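Beta-gamma-crystallin (Geodia cydonium, PDB 4IAU) binds calcium and has the Greek key strand pattern of the beta/gamma-crystallins, although its biological function is unknown. Local coordinates at residues A[4-9]-A[30-35]; A[121-126]-A[157-162]; A[47-52]-A[89-94]. All coordinates share one frame; numbering follows the deposited sequence. Where two conformers were deposited one is given.

The three contacts follow one another along an elongated chain. Contact 1 (4-9 with 30-35) and contact 2 (121-126 with 157-162) are both antiparallel strand pairs ending in a classic beta bulge, and they lie on opposite sides of the chain's centre, with their own centres about 32 Å apart. Contact 3 (47-52 with 89-94) joins a helix end and its turn to a loop after strand 86-89, nearer the middle, its centre about 22 Å from the centre of each of the others. It alone holds a calcium ligand, Lys90. In contact 2 the side chain of Lys157 comes within about 11 Å of the ion, whereas contact 1 lies away from the site.

Contact 1 of 3, residues A[4-9]-A[30-35]; sequences AKVTLV and ARVRVT
Val32 meets two residues of the facing strand with a single methyl: its CG2 lies 3.6 Å from Val6 CG2 and 3.6 Å from Leu8 CD2. Leu8 runs beside Val32 and points the same way, while Val6 approaches at a slant. The reaching branch of Val6 is the one anti to the backbone N, because CG1 takes the place between N and the carbonyl carbon (chi1 61°). The same Val6 CG2 touches Val34 CG2 at 3.9 Å. Branched aliphatic residues suit this face, which turns to Trp39, Phe41 and Phe76 on strands 38-42 and 75-78; the pair thus supplies part of the apolar filling of a Greek key beta-sandwich, the fold of the crystallins. Beneath the side chains, backbone bonds hold the antiparallel register, among them a nearly straight one from Thr7 N to Arg33 O (2.9 Å, 174° at the hydrogen). Near one end the regularity breaks in a classic beta bulge: Val9 O accepts both Ala30 N at 2.8 Å and Arg31 N at 3.0 Å, so two residues face one. Here the CG1 methyl of Val9 lies alongside the Arg31 side chain near NH2. The face with Thr7, Arg31 and Arg33 is more polar and partly exposed, though Val9 there is buried. A water gives a proton to Thr7 OG1 (2.8 Å) and also bonds to Thr35 OG1 (2.7 Å), joining the hydroxyls across the strands. Thr35 offers its oxygen from between its own N and carbonyl carbon (chi1 60°), and its backbone N bonds to Lys5 O. Further out, Thr7 OG1 is also hydrogen-bonded to Asp17 on the neighbouring strand 15-18, and the extended Arg33 chain leads away from the pair to place NE on Ser63 O.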
loop_
_atom_site.group_PDB
_atom_site.type_symbol
_atom_site.label_atom_id
_atom_site.label_comp_id
_atom_site.label_asym_id
_atom_site.label_seq_id
_atom_site.Cartn_x
_atom_site.Cartn_y
_atom_site.Cartn_z
ATOM N N ALA A 4 2.467 5.335 12.762
ATOM C CA ALA A 4 3.120 4.150 12.173
ATOM C C ALA A 4 4.602 4.245 12.488
ATOM O O ALA A 4 5.173 5.336 12.482
ATOM C CB ALA A 4 2.875 4.103 10.680
ATOM N N LYS A 5 5.229 3.084 12.737
ATOM C CA LYS A 5 6.632 3.082 13.121
ATOM C C LYS A 5 7.257 1.751 12.749
ATOM O O LYS A 5 6.651 0.691 12.977
ATOM C CB LYS A 5 6.778 3.402 14.603
ATOM C CG LYS A 5 8.162 3.811 15.020
ATOM C CD LYS A 5 8.185 4.221 16.508
ATOM C CE LYS A 5 9.576 4.692 16.881
ATOM N NZ LYS A 5 9.549 5.055 18.352
ATOM N N VAL A 6 8.459 1.796 12.219
ATOM C CA VAL A 6 9.220 0.607 11.883
ATOM C C VAL A 6 10.686 0.831 12.259
ATOM O O VAL A 6 11.224 1.896 12.056
ATOM C CB VAL A 6 9.039 0.209 10.399
ATOM C CG1 VAL A 6 9.534 1.311 9.456
ATOM C CG2 VAL A 6 9.722 -1.111 10.096
ATOM N N THR A 7 11.298 -0.229 12.771
ATOM C CA THR A 7 12.713 -0.269 13.014
ATOM C C THR A 7 13.379 -1.107 11.916
ATOM O O THR A 7 12.921 -2.204 11.599
ATOM C CB THR A 7 13.028 -0.942 14.360
ATOM O OG1 THR A 7 12.467 -0.164 15.415
ATOM C CG2 THR A 7 14.547 -1.112 14.587
ATOM N N LEU A 8 14.453 -0.570 11.344
ATOM C CA LEU A 8 15.240 -1.241 10.337
ATOM C C LEU A 8 16.678 -1.297 10.806
ATOM O O LEU A 8 17.192 -0.382 11.434
ATOM C CB LEU A 8 15.174 -0.532 8.971
ATOM C CG LEU A 8 13.784 -0.544 8.309
ATOM C CD1 LEU A 8 13.751 0.376 7.130
ATOM C CD2 LEU A 8 13.422 -1.934 7.932
ATOM N N VAL A 9 17.333 -2.438 10.537
ATOM C CA VAL A 9 18.691 -2.698 11.005
ATOM C C VAL A 9 19.548 -3.149 9.828
ATOM O O VAL A 9 19.143 -3.972 9.005
ATOM C CB VAL A 9 18.690 -3.761 12.121
ATOM C CG1 VAL A 9 20.083 -3.883 12.726
ATOM C CG2 VAL A 9 17.676 -3.464 13.193
ATOM N N ALA A 30 18.805 -4.719 6.318
ATOM C CA ALA A 30 18.718 -6.178 6.215
ATOM C C ALA A 30 17.623 -6.786 7.108
ATOM O O ALA A 30 17.165 -7.886 6.775
ATOM C CB ALA A 30 20.055 -6.793 6.556
ATOM N N ARG A 31 17.273 -6.174 8.217
ATOM C CA ARG A 31 16.303 -6.735 9.168
ATOM C C ARG A 31 15.298 -5.658 9.531
ATOM O O ARG A 31 15.564 -4.459 9.425
ATOM C CB ARG A 31 16.993 -7.304 10.415
ATOM C CG ARG A 31 17.885 -8.479 10.091
ATOM C CD ARG A 31 18.337 -9.278 11.340
ATOM N NE ARG A 31 19.159 -8.518 12.147
ATOM C CZ ARG A 31 19.368 -8.675 13.442
ATOM N NH1 ARG A 31 18.714 -9.552 14.192
ATOM N NH2 ARG A 31 20.209 -7.823 13.974
ATOM N N VAL A 32 14.133 -6.130 9.975
ATOM C CA VAL A 32 12.974 -5.251 10.164
ATOM C C VAL A 32 12.162 -5.690 11.365
ATOM O O VAL A 32 12.006 -6.894 11.633
ATOM C CB VAL A 32 12.106 -5.296 8.887
ATOM C CG1 VAL A 32 11.610 -6.703 8.556
ATOM C CG2 VAL A 32 10.927 -4.301 8.969
ATOM N N ARG A 33 11.549 -4.716 12.030
ATOM C CA ARG A 33 10.487 -4.933 12.996
ATOM C C ARG A 33 9.496 -3.767 12.898
ATOM O O ARG A 33 9.820 -2.659 13.292
ATOM C CB ARG A 33 10.987 -5.048 14.419
ATOM C CG ARG A 33 9.898 -5.311 15.433
ATOM C CD ARG A 33 10.433 -5.385 16.820
ATOM N NE ARG A 33 9.373 -5.354 17.809
ATOM C CZ ARG A 33 9.580 -5.331 19.116
ATOM N NH1 ARG A 33 10.826 -5.388 19.578
ATOM N NH2 ARG A 33 8.505 -5.226 19.894
ATOM N N VAL A 34 8.295 -4.048 12.361
ATOM C CA VAL A 34 7.219 -3.070 12.411
ATOM C C VAL A 34 6.680 -3.022 13.838
ATOM O O VAL A 34 6.233 -4.051 14.363
ATOM C CB VAL A 34 6.085 -3.427 11.443
ATOM C CG1 VAL A 34 4.915 -2.497 11.662
ATOM C CG2 VAL A 34 6.563 -3.356 10.008
ATOM N N THR A 35 6.751 -1.863 14.474
ATOM C CA THR A 35 6.269 -1.723 15.854
ATOM C C THR A 35 4.886 -1.074 15.912
ATOM O O THR A 35 4.170 -1.348 16.885
ATOM C CB THR A 35 7.288 -0.974 16.690
ATOM O OG1 THR A 35 7.494 0.308 16.138
ATOM C CG2 THR A 35 8.589 -1.773 16.764
HETATM O O HOH W 1 10.047 1.171 15.989
#

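Contact 2 of 3, residues A[121-126]-A[157-162]; sequences GQWRLY and KSMERE
Tyr126 O is gripped by two successive backbone amides: Lys157 N at 2.9 Å, almost straight (176° at the hydrogen), and Ser158 N in a weak bond of 3.4 Å. Two residues facing one make a classic beta bulge, after which the strands pair regularly. Trp123 is clasped on both faces. The CE methyl of Met159, deposited as selenomethionine, stands 3.9 Å from the centroid of the five-membered ring, a reach that suits a long unbranched residue. On the opposite face Arg161 CB is 3.8 Å from the centroid of the six-membered ring; both are CH-pi contacts. Beyond CB the extended arginine chain follows the indole, with CD and NH1 near CZ2, and its length carries NH1 on to a hydrogen bond with Val84 O. On the other face of the sheet Arg124 NH1 forms a 3.5 Å salt bridge with Glu162 OE2, which lies at the guanidinium edge; Glu162 is also bridged to Arg137, and Arg124 NE bonds to Ser135. Tyr126 turns its ring edge to Ser158 O. Met159 continues onto Ile118, Ala86 and Leu88 of the facing sheet, so the Trp123 clasp lies where two antiparallel sheets pack in the Greek key beta-sandwich of a beta/gamma-crystallin domain.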
loop_
_atom_site.group_PDB
_atom_site.type_symbol
_atom_site.label_atom_id
_atom_site.label_comp_id
_atom_site.label_asym_id
_atom_site.label_seq_id
_atom_site.Cartn_x
_atom_site.Cartn_y
_atom_site.Cartn_z
ATOM N N GLY A 121 -14.143 -0.938 6.722
ATOM C CA GLY A 121 -15.311 -0.538 5.984
ATOM C C GLY A 121 -15.726 -1.525 4.893
ATOM O O GLY A 121 -14.965 -2.295 4.385
ATOM N N GLN A 122 -17.019 -1.369 4.537
ATOM C CA GLN A 122 -17.579 -2.008 3.380
ATOM C C GLN A 122 -17.742 -0.935 2.299
ATOM O O GLN A 122 -18.210 0.148 2.593
ATOM C CB GLN A 122 -18.932 -2.646 3.655
ATOM C CG GLN A 122 -18.833 -3.740 4.713
ATOM C CD GLN A 122 -18.169 -4.992 4.181
ATOM O OE1 GLN A 122 -18.280 -5.390 3.022
ATOM N NE2 GLN A 122 -17.369 -5.589 5.053
ATOM N N TRP A 123 -17.373 -1.289 1.058
ATOM C CA TRP A 123 -17.297 -0.291 -0.007
ATOM C C TRP A 123 -17.946 -0.833 -1.270
ATOM O O TRP A 123 -17.910 -2.035 -1.532
ATOM C CB TRP A 123 -15.822 0.019 -0.294
ATOM C CG TRP A 123 -15.023 0.518 0.868
ATOM C CD1 TRP A 123 -14.527 -0.229 1.918
ATOM C CD2 TRP A 123 -14.646 1.872 1.114
ATOM N NE1 TRP A 123 -13.865 0.586 2.789
ATOM C CE2 TRP A 123 -13.899 1.880 2.313
ATOM C CE3 TRP A 123 -14.848 3.062 0.426
ATOM C CZ2 TRP A 123 -13.348 3.036 2.843
ATOM C CZ3 TRP A 123 -14.279 4.215 0.946
ATOM C CH2 TRP A 123 -13.530 4.196 2.140
ATOM N N ARG A 124 -18.448 0.085 -2.074
ATOM C CA ARG A 124 -18.922 -0.232 -3.423
ATOM C C ARG A 124 -18.001 0.469 -4.410
ATOM O O ARG A 124 -17.687 1.642 -4.291
ATOM C CB ARG A 124 -20.373 0.254 -3.641
ATOM C CG ARG A 124 -21.364 -0.496 -2.814
ATOM C CD ARG A 124 -22.766 -0.376 -3.364
ATOM N NE ARG A 124 -22.778 -1.447 -4.403
ATOM C CZ ARG A 124 -23.010 -2.746 -4.238
ATOM N NH1 ARG A 124 -23.303 -3.293 -3.048
ATOM N NH2 ARG A 124 -22.947 -3.521 -5.319
ATOM N N LEU A 125 -17.543 -0.312 -5.389
ATOM C CA LEU A 125 -16.529 0.092 -6.345
ATOM C C LEU A 125 -17.173 0.239 -7.728
ATOM O O LEU A 125 -17.818 -0.707 -8.209
ATOM C CB LEU A 125 -15.428 -0.959 -6.434
ATOM C CG LEU A 125 -14.435 -0.927 -5.244
ATOM C CD1 LEU A 125 -15.048 -1.302 -3.921
ATOM C CD2 LEU A 125 -13.271 -1.841 -5.576
ATOM N N TYR A 126 -16.905 1.368 -8.371
ATOM C CA TYR A 126 -17.524 1.773 -9.631
ATOM C C TYR A 126 -16.491 2.104 -10.674
ATOM O O TYR A 126 -15.408 2.640 -10.376
ATOM C CB TYR A 126 -18.382 3.025 -9.405
ATOM C CG TYR A 126 -19.484 2.904 -8.433
ATOM C CD1 TYR A 126 -19.233 3.071 -7.073
ATOM C CD2 TYR A 126 -20.817 2.689 -8.829
ATOM C CE1 TYR A 126 -20.280 2.978 -6.158
ATOM C CE2 TYR A 126 -21.854 2.600 -7.922
ATOM C CZ TYR A 126 -21.574 2.742 -6.579
ATOM O OH TYR A 126 -22.541 2.683 -5.621
ATOM N N LYS A 157 -13.056 4.277 -10.761
ATOM C CA LYS A 157 -13.256 5.707 -10.817
ATOM C C LYS A 157 -13.947 6.296 -9.619
ATOM O O LYS A 157 -13.796 7.518 -9.371
ATOM C CB LYS A 157 -13.983 6.102 -12.105
ATOM C CG LYS A 157 -13.069 6.150 -13.303
ATOM C CD LYS A 157 -13.845 6.628 -14.560
ATOM C CE LYS A 157 -12.917 6.878 -15.737
ATOM N NZ LYS A 157 -12.149 5.680 -16.177
ATOM N N SER A 158 -14.720 5.558 -8.848
ATOM C CA SER A 158 -15.291 6.045 -7.630
ATOM C C SER A 158 -15.508 4.881 -6.681
ATOM O O SER A 158 -15.605 3.717 -7.128
ATOM C CB SER A 158 -16.566 6.851 -7.833
ATOM O OG SER A 158 -17.594 6.131 -8.465
HETATM N N MSE A 159 -15.550 5.173 -5.380
HETATM C CA MSE A 159 -15.617 4.147 -4.353
HETATM C C MSE A 159 -16.361 4.732 -3.180
HETATM O O MSE A 159 -15.930 5.702 -2.600
HETATM C CB MSE A 159 -14.203 3.640 -4.045
HETATM C CG MSE A 159 -14.121 2.468 -3.108
HETATM SE SE MSE A 159 -12.328 1.733 -3.182
HETATM C CE MSE A 159 -12.284 0.904 -1.467
ATOM N N GLU A 160 -17.525 4.122 -2.852
ATOM C CA GLU A 160 -18.441 4.652 -1.871
ATOM C C GLU A 160 -18.369 3.779 -0.618
ATOM O O GLU A 160 -18.449 2.544 -0.697
ATOM C CB GLU A 160 -19.885 4.675 -2.441
ATOM C CG GLU A 160 -20.796 5.430 -1.511
ATOM C CD GLU A 160 -22.010 6.064 -2.113
ATOM O OE1 GLU A 160 -22.632 5.271 -2.828
ATOM O OE2 GLU A 160 -22.325 7.266 -1.903
ATOM N N ARG A 161 -18.230 4.396 0.544
ATOM C CA ARG A 161 -18.228 3.667 1.798
ATOM C C ARG A 161 -19.658 3.496 2.251
ATOM O O ARG A 161 -20.400 4.467 2.348
ATOM C CB ARG A 161 -17.380 4.416 2.828
ATOM C CG ARG A 161 -17.175 3.587 4.086
ATOM C CD ARG A 161 -16.227 4.261 4.986
ATOM N NE ARG A 161 -15.983 3.470 6.156
ATOM C CZ ARG A 161 -14.852 3.425 6.874
ATOM N NH1 ARG A 161 -13.837 4.204 6.526
ATOM N NH2 ARG A 161 -14.935 2.545 7.841
ATOM N N GLU A 162 -20.027 2.282 2.561
ATOM C CA GLU A 162 -21.381 1.968 3.035
ATOM C C GLU A 162 -21.432 2.246 4.502
ATOM O O GLU A 162 -20.480 2.395 5.303
ATOM C CB GLU A 162 -21.724 0.504 2.734
ATOM C CG GLU A 162 -21.676 0.025 1.313
ATOM C CD GLU A 162 -22.240 -1.360 1.067
ATOM O OE1 GLU A 162 -22.096 -2.253 1.930
ATOM O OE2 GLU A 162 -22.857 -1.611 -0.001
HETATM O O HOH W 2 -18.702 0.499 6.065
#

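Contact 3 of 3, residues A[47-52]-A[89-94]; sequences YNDASG and YKHVNF. With CA (calcium ion), chain B; GOL (glycerol), chain C.
Gly52 ends a type I turn begun at Asp49, its N bonded to Asp49 O at 3.0 Å in a Schellman motif, and this residue, whose positive phi glycine takes easily, lies over the ring of His91. Gly52 CA sits over the middle of the imidazole, 3.6 Å from its centroid and 7° off the normal, a CH-pi contact that a residue lacking a side chain makes at close range. The ring is held at its rim as well. His91 NE2 gives a hydrogen bond of 2.8 Å to Asp49 OD1, nearly in the ring plane and on the anti side of the carboxylate. His91 ND1 gives another, also 2.8 Å, to O2 of a glycerol that probably came from the crystallisation liquor. If both nitrogens carry protons, as the bond geometry allows, the nearby carboxylate would favour the cationic form. CG of His91 stands anti to the carbonyl carbon (chi1 -58°), on the side of the 49-52 turn. An alanine in place of His91 would probably leave Asp49 OD1 without this donor and open a gap under Gly52. A water links Asp49 OD1 to Lys90 NZ, an indirect tie between the segments. Glycerol O3 completes the bridge, giving a bond to Gly52 O (2.8 Å) and receiving one from Val92 N (2.9 Å). Lys90 O binds the calcium ion at 2.3 Å; glycerol O1 and O2 and a water bind it too, and Gly112, Ser114 and Asp154 supply the remaining ligands. Within 89-94, Phe94 CB rests over the Tyr89 ring, consistent with the folded hairpin of a crystallin Greek key. The histidine-carboxylate pair joins the 49-52 turn to the rim of a beta/gamma-crystallin calcium site.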
loop_
_atom_site.group_PDB
_atom_site.type_symbol
_atom_site.label_atom_id
_atom_site.label_comp_id
_atom_site.label_asym_id
_atom_site.label_seq_id
_atom_site.Cartn_x
_atom_site.Cartn_y
_atom_site.Cartn_z
ATOM N N TYR A 47 8.646 3.135 -4.828
ATOM C CA TYR A 47 7.579 2.158 -4.632
ATOM C C TYR A 47 7.375 1.341 -5.884
ATOM O O TYR A 47 6.258 1.069 -6.332
ATOM C CB TYR A 47 6.292 2.791 -4.123
ATOM C CG TYR A 47 6.559 3.868 -3.074
ATOM C CD1 TYR A 47 7.270 3.591 -1.924
ATOM C CD2 TYR A 47 6.150 5.193 -3.299
ATOM C CE1 TYR A 47 7.557 4.564 -0.992
ATOM C CE2 TYR A 47 6.430 6.177 -2.360
ATOM C CZ TYR A 47 7.142 5.857 -1.192
ATOM O OH TYR A 47 7.446 6.772 -0.208
ATOM N N ASN A 48 8.479 0.839 -6.464
ATOM C CA ASN A 48 8.416 -0.051 -7.621
ATOM C C ASN A 48 7.771 0.603 -8.822
ATOM O O ASN A 48 7.170 -0.044 -9.676
ATOM C CB ASN A 48 7.800 -1.406 -7.314
ATOM C CG ASN A 48 8.721 -2.283 -6.511
ATOM O OD1 ASN A 48 9.917 -2.019 -6.356
ATOM N ND2 ASN A 48 8.177 -3.416 -6.019
ATOM N N ASP A 49 7.985 1.934 -8.964
ATOM C CA ASP A 49 7.380 2.584 -10.132
ATOM C C ASP A 49 7.943 2.078 -11.452
ATOM O O ASP A 49 7.191 1.862 -12.396
ATOM C CB ASP A 49 7.551 4.117 -10.018
ATOM C CG ASP A 49 6.673 4.859 -10.993
ATOM O OD1 ASP A 49 5.441 4.553 -11.057
ATOM O OD2 ASP A 49 7.202 5.731 -11.696
ATOM N N ALA A 50 9.277 1.916 -11.551
ATOM C CA ALA A 50 9.870 1.581 -12.849
ATOM C C ALA A 50 9.341 0.247 -13.333
ATOM O O ALA A 50 9.128 0.067 -14.551
ATOM C CB ALA A 50 11.373 1.578 -12.753
ATOM N N SER A 51 9.187 -0.725 -12.437
ATOM C CA SER A 51 8.690 -2.034 -12.787
ATOM C C SER A 51 7.174 -2.114 -12.858
ATOM O O SER A 51 6.617 -3.215 -13.040
ATOM C CB SER A 51 9.178 -3.074 -11.789
ATOM O OG SER A 51 8.677 -2.816 -10.482
ATOM N N GLY A 52 6.469 -1.016 -12.664
ATOM C CA GLY A 52 5.017 -1.070 -12.646
ATOM C C GLY A 52 4.501 -2.058 -11.620
ATOM O O GLY A 52 3.502 -2.741 -11.820
ATOM N N TYR A 89 -3.696 1.996 -5.113
ATOM C CA TYR A 89 -2.344 2.084 -5.674
ATOM C C TYR A 89 -2.392 2.001 -7.187
ATOM O O TYR A 89 -3.209 1.265 -7.782
ATOM C CB TYR A 89 -1.485 0.950 -5.124
ATOM C CG TYR A 89 -1.347 0.975 -3.641
ATOM C CD1 TYR A 89 -0.328 1.676 -3.020
ATOM C CD2 TYR A 89 -2.234 0.278 -2.808
ATOM C CE1 TYR A 89 -0.187 1.696 -1.627
ATOM C CE2 TYR A 89 -2.114 0.301 -1.440
ATOM C CZ TYR A 89 -1.083 1.019 -0.846
ATOM O OH TYR A 89 -1.010 1.004 0.532
ATOM N N LYS A 90 -1.509 2.767 -7.817
ATOM C CA LYS A 90 -1.461 2.830 -9.286
ATOM C C LYS A 90 -1.018 1.509 -9.892
ATOM O O LYS A 90 -1.494 1.123 -10.951
ATOM C CB LYS A 90 -0.504 3.935 -9.711
ATOM C CG LYS A 90 -0.419 4.115 -11.215
ATOM C CD LYS A 90 0.522 5.218 -11.628
ATOM C CE LYS A 90 0.533 5.419 -13.113
ATOM N NZ LYS A 90 1.543 6.465 -13.493
ATOM N N HIS A 91 -0.094 0.784 -9.265
ATOM C CA HIS A 91 0.438 -0.454 -9.829
ATOM C C HIS A 91 -0.081 -1.663 -9.044
ATOM O O HIS A 91 -0.535 -1.530 -7.901
ATOM C CB HIS A 91 1.935 -0.455 -9.844
ATOM C CG HIS A 91 2.547 0.650 -10.588
ATOM N ND1 HIS A 91 2.060 1.086 -11.791
ATOM C CD2 HIS A 91 3.579 1.430 -10.267
ATOM C CE1 HIS A 91 2.805 2.101 -12.197
ATOM N NE2 HIS A 91 3.746 2.339 -11.308
ATOM N N VAL A 92 0.000 -2.806 -9.698
ATOM C CA VAL A 92 -0.213 -4.061 -8.986
ATOM C C VAL A 92 0.770 -4.127 -7.812
ATOM O O VAL A 92 1.790 -3.441 -7.749
ATOM C CB VAL A 92 -0.059 -5.277 -9.886
ATOM C CG1 VAL A 92 -1.122 -5.310 -10.986
ATOM C CG2 VAL A 92 1.361 -5.400 -10.484
ATOM N N ASN A 93 0.439 -4.984 -6.838
ATOM C CA ASN A 93 1.351 -5.250 -5.734
ATOM C C ASN A 93 1.712 -3.961 -4.985
ATOM O O ASN A 93 2.804 -3.762 -4.483
ATOM C CB ASN A 93 2.616 -5.950 -6.174
ATOM C CG ASN A 93 2.315 -7.277 -6.864
ATOM O OD1 ASN A 93 1.337 -7.942 -6.555
ATOM N ND2 ASN A 93 3.157 -7.603 -7.835
ATOM N N PHE A 94 0.721 -3.070 -4.907
ATOM C CA PHE A 94 0.786 -1.892 -4.057
ATOM C C PHE A 94 1.872 -0.948 -4.487
ATOM O O PHE A 94 2.407 -0.166 -3.660
ATOM C CB PHE A 94 0.861 -2.248 -2.562
ATOM C CG PHE A 94 -0.045 -3.398 -2.266
ATOM C CD1 PHE A 94 -1.430 -3.288 -2.492
ATOM C CD2 PHE A 94 0.431 -4.613 -1.824
ATOM C CE1 PHE A 94 -2.255 -4.370 -2.339
ATOM C CE2 PHE A 94 -0.388 -5.684 -1.662
ATOM C CZ PHE A 94 -1.757 -5.564 -1.924
HETATM CA CA CA B . -2.363 0.975 -13.061
HETATM C C1 GOL C . -0.567 -0.605 -15.499
HETATM O O1 GOL C . -1.947 -0.443 -15.091
HETATM C C2 GOL C . 0.303 -0.754 -14.251
HETATM O O2 GOL C . -0.056 0.255 -13.341
HETATM C C3 GOL C . 0.069 -2.134 -13.639
HETATM O O3 GOL C . 0.806 -2.337 -12.440
HETATM O O HOH W 3 5.282 -3.664 -6.093
HETATM O O HOH W 4 4.001 5.209 -13.282
HETATM O O HOH W 5 -1.611 2.796 -14.338
#